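Local coordinates for T9SS C-terminal target domain-containing protein (Bacteroides cellulosilyticus, PDB 5JVK) that probably hydrolyses O-glycosidic bonds within carbohydrate chains as a family 39 glycoside hydrolase of a gut symbiont, at residues P293-F298 against L357-L362; N311-W316 against Y361-R366; L349-A354 against S490-Y495. All blocks are in the same frame, centred on the assembly; numbering follows the deposited sequence.

Interaction 1. Residues P293-F298 against L357-L362; sequences PNTPDF and LARTYL
The loop that follows the sixth strand of the (β/α)8 barrel is joined by a salt bridge to helix 350-366, which links strands seven and eight. R359 carries most of the contact. Its CB rests against P296 CG at 3.8 Å, the proline ring crossing the arginine chain at about a right angle. Further out, R359 CG packs on P493, and a bend at chi3 (64°) turns the guanidinium back toward the loop. There it grips D297 side-on, with two nitrogens sharing one oxygen. OD2 of D297 accepts from R359 NE, 3.0 Å away, through its syn lone pair, whereas R359 NH2 meets the same OD2 at 2.9 Å from above the carboxylate plane. The two flat groups stand nearly perpendicular, 84° apart, although OD2 lies at the edge of the guanidinium and close to its plane. R359 NH1 donates to the carbonyl of I491. D297 OD1 forms a salt bridge with K430 and a hydrogen bond with W446 NE1, so with R359 two cations face this buried carboxylate, which would probably keep it ionised. P296 CB approaches T360 OG1, a hydroxyl bonded to the carbonyl of Y356. The loop is braced from within by an ST motif, F298 N donating to T295 OG1 at 3.1 Å; the methyl T295 CG2 lies 3.4 Å from R359 NH2.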
loop_
_atom_site.group_PDB
_atom_site.type_symbol
_atom_site.label_atom_id
_atom_site.label_comp_id
_atom_site.label_asym_id
_atom_site.label_seq_id
_atom_site.Cartn_x
_atom_site.Cartn_y
_atom_site.Cartn_z
ATOM N N PRO A 293 -13.761 -9.299 -3.093
ATOM C CA PRO A 293 -12.833 -9.523 -4.207
ATOM C C PRO A 293 -13.151 -8.754 -5.506
ATOM O O PRO A 293 -12.653 -9.128 -6.567
ATOM C CB PRO A 293 -12.989 -11.025 -4.447
ATOM C CG PRO A 293 -14.439 -11.270 -4.181
ATOM C CD PRO A 293 -14.866 -10.276 -3.122
ATOM N N ASN A 294 -13.944 -7.685 -5.426
ATOM C CA ASN A 294 -14.416 -6.968 -6.620
ATOM C C ASN A 294 -13.398 -5.932 -7.084
ATOM O O ASN A 294 -12.458 -5.605 -6.359
ATOM C CB ASN A 294 -15.749 -6.271 -6.339
ATOM C CG ASN A 294 -16.797 -7.218 -5.801
ATOM O OD1 ASN A 294 -17.219 -7.109 -4.649
ATOM N ND2 ASN A 294 -17.209 -8.166 -6.626
ATOM N N THR A 295 -13.611 -5.402 -8.287
ATOM C CA THR A 295 -12.745 -4.355 -8.837
ATOM C C THR A 295 -12.859 -3.064 -8.014
ATOM O O THR A 295 -13.882 -2.830 -7.368
ATOM C CB THR A 295 -13.100 -3.995 -10.299
ATOM O OG1 THR A 295 -14.424 -3.447 -10.360
ATOM C CG2 THR A 295 -13.003 -5.206 -11.215
ATOM N N PRO A 296 -11.813 -2.219 -8.040
ATOM C CA PRO A 296 -11.951 -0.878 -7.481
ATOM C C PRO A 296 -12.798 0.049 -8.361
ATOM O O PRO A 296 -13.307 1.048 -7.865
ATOM C CB PRO A 296 -10.508 -0.379 -7.412
ATOM C CG PRO A 296 -9.823 -1.093 -8.522
ATOM C CD PRO A 296 -10.453 -2.455 -8.564
ATOM N N ASP A 297 -12.932 -0.277 -9.647
ATOM C CA ASP A 297 -13.740 0.505 -10.588
ATOM C C ASP A 297 -15.217 0.487 -10.209
ATOM O O ASP A 297 -15.836 1.544 -10.058
ATOM C CB ASP A 297 -13.598 -0.036 -12.020
ATOM C CG ASP A 297 -12.158 -0.031 -12.523
ATOM O OD1 ASP A 297 -11.875 0.634 -13.544
ATOM O OD2 ASP A 297 -11.313 -0.708 -11.895
ATOM N N PHE A 298 -15.766 -0.721 -10.061
ATOM C CA PHE A 298 -17.201 -0.927 -9.819
ATOM C C PHE A 298 -17.568 -1.385 -8.405
ATOM O O PHE A 298 -18.686 -1.113 -7.952
ATOM C CB PHE A 298 -17.766 -1.929 -10.825
ATOM C CG PHE A 298 -17.506 -1.577 -12.264
ATOM C CD1 PHE A 298 -17.672 -0.272 -12.735
ATOM C CD2 PHE A 298 -17.129 -2.566 -13.169
ATOM C CE1 PHE A 298 -17.443 0.034 -14.071
ATOM C CE2 PHE A 298 -16.900 -2.262 -14.503
ATOM C CZ PHE A 298 -17.055 -0.961 -14.955
ATOM N N LEU A 357 -4.262 -3.256 -7.403
ATOM C CA LEU A 357 -3.356 -2.346 -6.694
ATOM C C LEU A 357 -3.047 -1.118 -7.548
ATOM O O LEU A 357 -3.200 0.010 -7.087
ATOM C CB LEU A 357 -2.055 -3.056 -6.305
ATOM C CG LEU A 357 -1.078 -2.282 -5.400
ATOM C CD1 LEU A 357 -0.327 -3.242 -4.490
ATOM C CD2 LEU A 357 -0.085 -1.425 -6.181
ATOM N N ALA A 358 -2.611 -1.345 -8.784
ATOM C CA ALA A 358 -2.303 -0.253 -9.711
ATOM C C ALA A 358 -3.528 0.612 -9.967
ATOM O O ALA A 358 -3.441 1.840 -9.946
ATOM C CB ALA A 358 -1.774 -0.803 -11.026
ATOM N N ARG A 359 -4.663 -0.043 -10.200
ATOM C CA ARG A 359 -5.926 0.644 -10.458
ATOM C C ARG A 359 -6.423 1.470 -9.272
ATOM O O ARG A 359 -6.978 2.554 -9.467
ATOM C CB ARG A 359 -6.993 -0.353 -10.944
ATOM C CG ARG A 359 -6.833 -0.652 -12.422
ATOM C CD ARG A 359 -7.343 -2.008 -12.873
ATOM N NE ARG A 359 -8.781 -2.190 -12.712
ATOM C CZ ARG A 359 -9.476 -3.214 -13.211
ATOM N NH1 ARG A 359 -8.883 -4.170 -13.929
ATOM N NH2 ARG A 359 -10.785 -3.284 -13.000
ATOM N N THR A 360 -6.207 0.971 -8.053
ATOM C CA THR A 360 -6.531 1.728 -6.834
ATOM C C THR A 360 -5.802 3.071 -6.786
ATOM O O THR A 360 -6.428 4.109 -6.575
ATOM C CB THR A 360 -6.199 0.926 -5.552
ATOM O OG1 THR A 360 -7.053 -0.217 -5.476
ATOM C CG2 THR A 360 -6.391 1.768 -4.287
ATOM N N TYR A 361 -4.488 3.045 -6.983
ATOM C CA TYR A 361 -3.683 4.268 -6.891
ATOM C C TYR A 361 -3.888 5.205 -8.084
ATOM O O TYR A 361 -3.843 6.427 -7.926
ATOM C CB TYR A 361 -2.203 3.932 -6.679
ATOM C CG TYR A 361 -1.939 3.349 -5.309
ATOM C CD1 TYR A 361 -2.111 4.123 -4.166
ATOM C CD2 TYR A 361 -1.533 2.024 -5.149
ATOM C CE1 TYR A 361 -1.880 3.602 -2.904
ATOM C CE2 TYR A 361 -1.299 1.490 -3.887
ATOM C CZ TYR A 361 -1.473 2.287 -2.766
ATOM O OH TYR A 361 -1.248 1.782 -1.508
ATOM N N LEU A 362 -4.137 4.634 -9.262
ATOM C CA LEU A 362 -4.479 5.425 -10.445
ATOM C C LEU A 362 -5.845 6.096 -10.299
ATOM O O LEU A 362 -5.978 7.288 -10.587
ATOM C CB LEU A 362 -4.429 4.567 -11.712
ATOM C CG LEU A 362 -3.021 4.124 -12.124
ATOM C CD1 LEU A 362 -3.075 2.945 -13.086
ATOM C CD2 LEU A 362 -2.232 5.273 -12.732
#

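Interaction 2. Residues N311-W316 against Y361-R366; sequences NIPTVW and YLLSRR
With chi1 at -68°, I312 sets CG2 anti to its backbone N and sends it toward helix 350-366, while S364 likewise turns OG anti to its own N (chi1 174°), facing the indole of W316. I312 CG2 meets L363 CB at 3.7 Å and comes almost as near the backbone N of S364. The same methyl sits over one face of the W316 ring, offset toward the rim, so it is wedged between the indole and the neighbouring helix. The pyrrole edge of W316 reaches further across: NE1 lies 3.1 Å from S364 OG, close to the ring plane, and CD1 is 3.8 Å from the carbonyl O of S364. Segments 312-316 and 361-366 belong to consecutive peripheral helices of the (β/α)8 barrel, running in broadly the same direction with axes 9.6 Å apart and crossing at -38°. An alanine in place of W316 would probably disturb this packing, because I312 CG2 would lose the indole face and S364 OG its polar neighbour NE1. At the start of the helix P313 CG touches L363 CD2 loosely, at 4.5 Å. N311, the residue before helix 312-325, is its N-cap: its OD1 takes both T314 N, at 3.0 Å and nearly along the C=O axis, and T314 OG1, at 2.7 Å from above the carbonyl plane.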
loop_
_atom_site.group_PDB
_atom_site.type_symbol
_atom_site.label_atom_id
_atom_site.label_comp_id
_atom_site.label_asym_id
_atom_site.label_seq_id
_atom_site.Cartn_x
_atom_site.Cartn_y
_atom_site.Cartn_z
ATOM N N ASN A 311 -17.443 2.008 -4.562
ATOM C CA ASN A 311 -16.225 1.923 -5.375
ATOM C C ASN A 311 -15.438 3.225 -5.265
ATOM O O ASN A 311 -15.939 4.195 -4.706
ATOM C CB ASN A 311 -16.543 1.577 -6.839
ATOM C CG ASN A 311 -17.646 2.436 -7.444
ATOM O OD1 ASN A 311 -17.564 3.665 -7.471
ATOM N ND2 ASN A 311 -18.673 1.780 -7.970
ATOM N N ILE A 312 -14.213 3.247 -5.785
ATOM C CA ILE A 312 -13.356 4.437 -5.674
ATOM C C ILE A 312 -13.950 5.663 -6.389
ATOM O O ILE A 312 -13.960 6.745 -5.808
ATOM C CB ILE A 312 -11.895 4.168 -6.124
ATOM C CG1 ILE A 312 -11.217 3.212 -5.136
ATOM C CG2 ILE A 312 -11.103 5.470 -6.223
ATOM C CD1 ILE A 312 -9.833 2.753 -5.544
ATOM N N PRO A 313 -14.452 5.505 -7.631
ATOM C CA PRO A 313 -15.052 6.672 -8.304
ATOM C C PRO A 313 -16.299 7.278 -7.632
ATOM O O PRO A 313 -16.602 8.448 -7.869
ATOM C CB PRO A 313 -15.401 6.131 -9.694
ATOM C CG PRO A 313 -14.463 4.993 -9.900
ATOM C CD PRO A 313 -14.327 4.360 -8.550
ATOM N N THR A 314 -17.010 6.498 -6.817
ATOM C CA THR A 314 -18.156 6.999 -6.056
ATOM C C THR A 314 -17.746 7.490 -4.673
ATOM O O THR A 314 -18.145 8.580 -4.260
ATOM C CB THR A 314 -19.228 5.907 -5.887
ATOM O OG1 THR A 314 -19.630 5.431 -7.176
ATOM C CG2 THR A 314 -20.449 6.440 -5.146
ATOM N N VAL A 315 -16.966 6.678 -3.962
ATOM C CA VAL A 315 -16.595 6.960 -2.569
ATOM C C VAL A 315 -15.658 8.172 -2.426
ATOM O O VAL A 315 -15.851 8.988 -1.521
ATOM C CB VAL A 315 -15.968 5.715 -1.889
ATOM C CG1 VAL A 315 -15.408 6.046 -0.504
ATOM C CG2 VAL A 315 -16.991 4.590 -1.781
ATOM N N TRP A 316 -14.659 8.286 -3.304
ATOM C CA TRP A 316 -13.653 9.353 -3.179
ATOM C C TRP A 316 -14.289 10.758 -3.286
ATOM O O TRP A 316 -14.100 11.570 -2.378
ATOM C CB TRP A 316 -12.470 9.179 -4.164
ATOM C CG TRP A 316 -11.245 8.438 -3.617
ATOM C CD1 TRP A 316 -9.944 8.861 -3.686
ATOM C CD2 TRP A 316 -11.210 7.167 -2.944
ATOM N NE1 TRP A 316 -9.108 7.942 -3.103
ATOM C CE2 TRP A 316 -9.854 6.892 -2.642
ATOM C CE3 TRP A 316 -12.187 6.234 -2.569
ATOM C CZ2 TRP A 316 -9.451 5.725 -1.979
ATOM C CZ3 TRP A 316 -11.784 5.068 -1.907
ATOM C CH2 TRP A 316 -10.425 4.828 -1.622
ATOM N N TYR A 361 -4.488 3.045 -6.983
ATOM C CA TYR A 361 -3.683 4.268 -6.891
ATOM C C TYR A 361 -3.888 5.205 -8.084
ATOM O O TYR A 361 -3.843 6.427 -7.926
ATOM C CB TYR A 361 -2.203 3.932 -6.679
ATOM C CG TYR A 361 -1.939 3.349 -5.309
ATOM C CD1 TYR A 361 -2.111 4.123 -4.166
ATOM C CD2 TYR A 361 -1.533 2.024 -5.149
ATOM C CE1 TYR A 361 -1.880 3.602 -2.904
ATOM C CE2 TYR A 361 -1.299 1.490 -3.887
ATOM C CZ TYR A 361 -1.473 2.287 -2.766
ATOM O OH TYR A 361 -1.248 1.782 -1.508
ATOM N N LEU A 362 -4.137 4.634 -9.262
ATOM C CA LEU A 362 -4.479 5.425 -10.445
ATOM C C LEU A 362 -5.845 6.096 -10.299
ATOM O O LEU A 362 -5.978 7.288 -10.587
ATOM C CB LEU A 362 -4.429 4.567 -11.712
ATOM C CG LEU A 362 -3.021 4.124 -12.124
ATOM C CD1 LEU A 362 -3.075 2.945 -13.086
ATOM C CD2 LEU A 362 -2.232 5.273 -12.732
ATOM N N LEU A 363 -6.847 5.346 -9.844
ATOM C CA LEU A 363 -8.173 5.922 -9.572
ATOM C C LEU A 363 -8.173 6.874 -8.363
ATOM O O LEU A 363 -8.898 7.870 -8.363
ATOM C CB LEU A 363 -9.225 4.824 -9.387
ATOM C CG LEU A 363 -9.584 4.017 -10.639
ATOM C CD1 LEU A 363 -10.392 2.782 -10.265
ATOM C CD2 LEU A 363 -10.346 4.857 -11.654
ATOM N N SER A 364 -7.371 6.570 -7.343
ATOM C CA SER A 364 -7.245 7.449 -6.171
ATOM C C SER A 364 -6.703 8.832 -6.552
ATOM O O SER A 364 -7.260 9.851 -6.145
ATOM C CB SER A 364 -6.363 6.807 -5.099
ATOM O OG SER A 364 -6.117 7.699 -4.027
ATOM N N ARG A 365 -5.633 8.858 -7.345
ATOM C CA ARG A 365 -5.072 10.113 -7.856
ATOM C C ARG A 365 -6.044 10.836 -8.798
ATOM O O ARG A 365 -6.123 12.066 -8.782
ATOM C CB ARG A 365 -3.737 9.852 -8.567
ATOM C CG ARG A 365 -2.923 11.096 -8.921
ATOM C CD ARG A 365 -2.317 11.776 -7.701
ATOM N NE ARG A 365 -1.326 10.936 -7.029
ATOM C CZ ARG A 365 -0.071 10.731 -7.439
ATOM N NH1 ARG A 365 0.397 11.291 -8.553
ATOM N NH2 ARG A 365 0.730 9.943 -6.728
ATOM N N ARG A 366 -6.775 10.076 -9.616
ATOM C CA ARG A 366 -7.791 10.647 -10.517
ATOM C C ARG A 366 -8.809 11.485 -9.749
ATOM O O ARG A 366 -9.055 12.638 -10.099
ATOM C CB ARG A 366 -8.512 9.538 -11.280
ATOM C CG ARG A 366 -9.514 10.020 -12.320
ATOM C CD ARG A 366 -10.472 8.908 -12.687
ATOM N NE ARG A 366 -11.474 9.342 -13.654
ATOM C CZ ARG A 366 -12.566 8.651 -13.993
ATOM N NH1 ARG A 366 -12.843 7.469 -13.437
ATOM N NH2 ARG A 366 -13.398 9.156 -14.898
#

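Interaction 3. Residues L349-A354 against S490-Y495; sequences LDIEQA and SILPQY
One face of the Y495 ring carries the carbonyl carbon of P493, 4.2 Å above the plane and offset toward the rim, and side chains of helix 403-415 and strand 439-447 also pack on this tyrosine. A second flat group, the carboxylate of E352, receives L349 N on OE1 at 3.1 Å from above its plane (42° out of it). L349 is the N-cap of helix 350-366, so the E352 carboxylate accepts from the backbone N of the N-cap residue. Across the interface the side chains that meet are aliphatic, with no hydrogen bond between the segments. In I351, chi1 (-158°) puts CG1, and chi2 (68°) puts CD1, against the forked end of L492, which the isoleucine chain crosses at about a right angle. L492 CD1 is 3.5 Å from I351 CG1 and 3.6 Å from I351 CD1. The other branch, L492 CD2, lies 3.6 Å from the carbonyl O of I351 and 4.3 Å from A354 CB. I491 approaches from beside it, its CD1 meeting the aliphatic E352 CG at 3.9 Å. The first turns of a peripheral barrel helix thus pack on the loop leading into strand 494-498 of the antiparallel β-domain, an interface between the (β/α)8 barrel, probably the catalytic domain, and an accessory β-domain, consistent with family 39 glycoside hydrolases.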
loop_
_atom_site.group_PDB
_atom_site.type_symbol
_atom_site.label_atom_id
_atom_site.label_comp_id
_atom_site.label_asym_id
_atom_site.label_seq_id
_atom_site.Cartn_x
_atom_site.Cartn_y
_atom_site.Cartn_z
ATOM N N LEU A 349 -6.933 -13.939 -7.949
ATOM C CA LEU A 349 -5.684 -14.392 -8.557
ATOM C C LEU A 349 -4.580 -13.409 -8.170
ATOM O O LEU A 349 -4.866 -12.248 -7.863
ATOM C CB LEU A 349 -5.817 -14.433 -10.081
ATOM C CG LEU A 349 -6.878 -15.341 -10.707
ATOM C CD1 LEU A 349 -7.059 -15.004 -12.181
ATOM C CD2 LEU A 349 -6.504 -16.804 -10.532
ATOM N N ASP A 350 -3.326 -13.860 -8.198
ATOM C CA ASP A 350 -2.183 -12.970 -7.951
ATOM C C ASP A 350 -2.178 -11.788 -8.924
ATOM O O ASP A 350 -1.883 -10.662 -8.533
ATOM C CB ASP A 350 -0.847 -13.725 -8.088
ATOM C CG ASP A 350 -0.473 -14.532 -6.848
ATOM O OD1 ASP A 350 -1.043 -14.307 -5.757
ATOM O OD2 ASP A 350 0.427 -15.395 -6.975
ATOM N N ILE A 351 -2.503 -12.057 -10.185
ATOM C CA ILE A 351 -2.488 -11.031 -11.224
ATOM C C ILE A 351 -3.638 -10.024 -11.058
ATOM O O ILE A 351 -3.487 -8.852 -11.419
ATOM C CB ILE A 351 -2.467 -11.664 -12.645
ATOM C CG1 ILE A 351 -1.924 -10.670 -13.671
ATOM C CG2 ILE A 351 -3.841 -12.179 -13.068
ATOM C CD1 ILE A 351 -0.449 -10.348 -13.514
ATOM N N GLU A 352 -4.768 -10.478 -10.510
ATOM C CA GLU A 352 -5.876 -9.580 -10.158
ATOM C C GLU A 352 -5.483 -8.632 -9.021
ATOM O O GLU A 352 -5.734 -7.428 -9.104
ATOM C CB GLU A 352 -7.142 -10.371 -9.800
ATOM C CG GLU A 352 -7.813 -11.015 -11.010
ATOM C CD GLU A 352 -8.962 -11.956 -10.663
ATOM O OE1 GLU A 352 -9.075 -12.400 -9.498
ATOM O OE2 GLU A 352 -9.760 -12.267 -11.574
ATOM N N GLN A 353 -4.850 -9.180 -7.980
ATOM C CA GLN A 353 -4.323 -8.383 -6.861
ATOM C C GLN A 353 -3.379 -7.277 -7.355
ATOM O O GLN A 353 -3.453 -6.137 -6.890
ATOM C CB GLN A 353 -3.586 -9.275 -5.846
ATOM C CG GLN A 353 -3.285 -8.590 -4.512
ATOM C CD GLN A 353 -2.145 -9.225 -3.717
ATOM O OE1 GLN A 353 -1.185 -9.752 -4.280
ATOM N NE2 GLN A 353 -2.235 -9.146 -2.390
ATOM N N ALA A 354 -2.502 -7.625 -8.294
ATOM C CA ALA A 354 -1.585 -6.666 -8.903
ATOM C C ALA A 354 -2.336 -5.609 -9.704
ATOM O O ALA A 354 -2.124 -4.411 -9.514
ATOM C CB ALA A 354 -0.585 -7.390 -9.792
ATOM N N SER A 490 -5.819 -5.052 -21.062
ATOM C CA SER A 490 -6.082 -6.094 -20.080
ATOM C C SER A 490 -6.534 -5.446 -18.773
ATOM O O SER A 490 -6.599 -4.217 -18.659
ATOM C CB SER A 490 -4.825 -6.944 -19.846
ATOM O OG SER A 490 -3.834 -6.235 -19.122
ATOM N N ILE A 491 -6.845 -6.287 -17.792
ATOM C CA ILE A 491 -7.107 -5.821 -16.424
ATOM C C ILE A 491 -5.914 -5.057 -15.832
ATOM O O ILE A 491 -6.104 -4.134 -15.037
ATOM C CB ILE A 491 -7.559 -6.969 -15.476
ATOM C CG1 ILE A 491 -6.472 -8.045 -15.299
ATOM C CG2 ILE A 491 -8.858 -7.594 -15.980
ATOM C CD1 ILE A 491 -6.818 -9.087 -14.258
ATOM N N LEU A 492 -4.701 -5.438 -16.236
ATOM C CA LEU A 492 -3.471 -4.778 -15.806
ATOM C C LEU A 492 -3.270 -3.484 -16.594
ATOM O O LEU A 492 -3.213 -3.527 -17.821
ATOM C CB LEU A 492 -2.277 -5.699 -16.038
ATOM C CG LEU A 492 -2.300 -7.043 -15.295
ATOM C CD1 LEU A 492 -1.531 -8.109 -16.064
ATOM C CD2 LEU A 492 -1.759 -6.871 -13.883
ATOM N N PRO A 493 -3.168 -2.328 -15.905
ATOM C CA PRO A 493 -2.974 -1.090 -16.661
ATOM C C PRO A 493 -1.669 -1.031 -17.450
ATOM O O PRO A 493 -0.643 -1.546 -16.997
ATOM C CB PRO A 493 -2.977 -0.006 -15.576
ATOM C CG PRO A 493 -3.748 -0.598 -14.456
ATOM C CD PRO A 493 -3.402 -2.054 -14.473
ATOM N N GLN A 494 -1.736 -0.415 -18.627
ATOM C CA GLN A 494 -0.554 -0.062 -19.405
ATOM C C GLN A 494 -0.504 1.453 -19.516
ATOM O O GLN A 494 -1.493 2.132 -19.238
ATOM C CB GLN A 494 -0.574 -0.727 -20.785
ATOM C CG GLN A 494 -1.612 -0.187 -21.759
ATOM C CD GLN A 494 -1.844 -1.124 -22.924
ATOM O OE1 GLN A 494 -1.445 -0.835 -24.048
ATOM N NE2 GLN A 494 -2.484 -2.258 -22.657
ATOM N N TYR A 495 0.647 1.970 -19.934
ATOM C CA TYR A 495 0.946 3.392 -19.846
ATOM C C TYR A 495 1.601 3.924 -21.123
ATOM O O TYR A 495 2.503 3.287 -21.670
ATOM C CB TYR A 495 1.880 3.646 -18.659
ATOM C CG TYR A 495 1.455 2.979 -17.368
ATOM C CD1 TYR A 495 0.556 3.599 -16.504
ATOM C CD2 TYR A 495 1.952 1.727 -17.012
ATOM C CE1 TYR A 495 0.167 2.991 -15.317
ATOM C CE2 TYR A 495 1.573 1.111 -15.830
ATOM C CZ TYR A 495 0.676 1.745 -14.986
ATOM O OH TYR A 495 0.295 1.137 -13.815
#

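All three contacts draw on helix 350-366, between the seventh and eighth strands of the barrel: interaction 3 uses its start, interaction 1 its middle and interaction 2 its end. Along the chain, 293-298 and 311-316 come first, then the helix, and finally 490-495 far downstream. The centre of interaction 1 lies about 8 Å from that of interaction 2 and about 9 Å from that of interaction 3, while the centres of interactions 2 and 3 are about 16 Å apart. P296 O probably accepts a hydrogen bond from I312 N, tying the first two together, and L362 packs on P493 and Y495. One helix thus joins neighbouring barrel elements to the antiparallel sheet that follows the barrel.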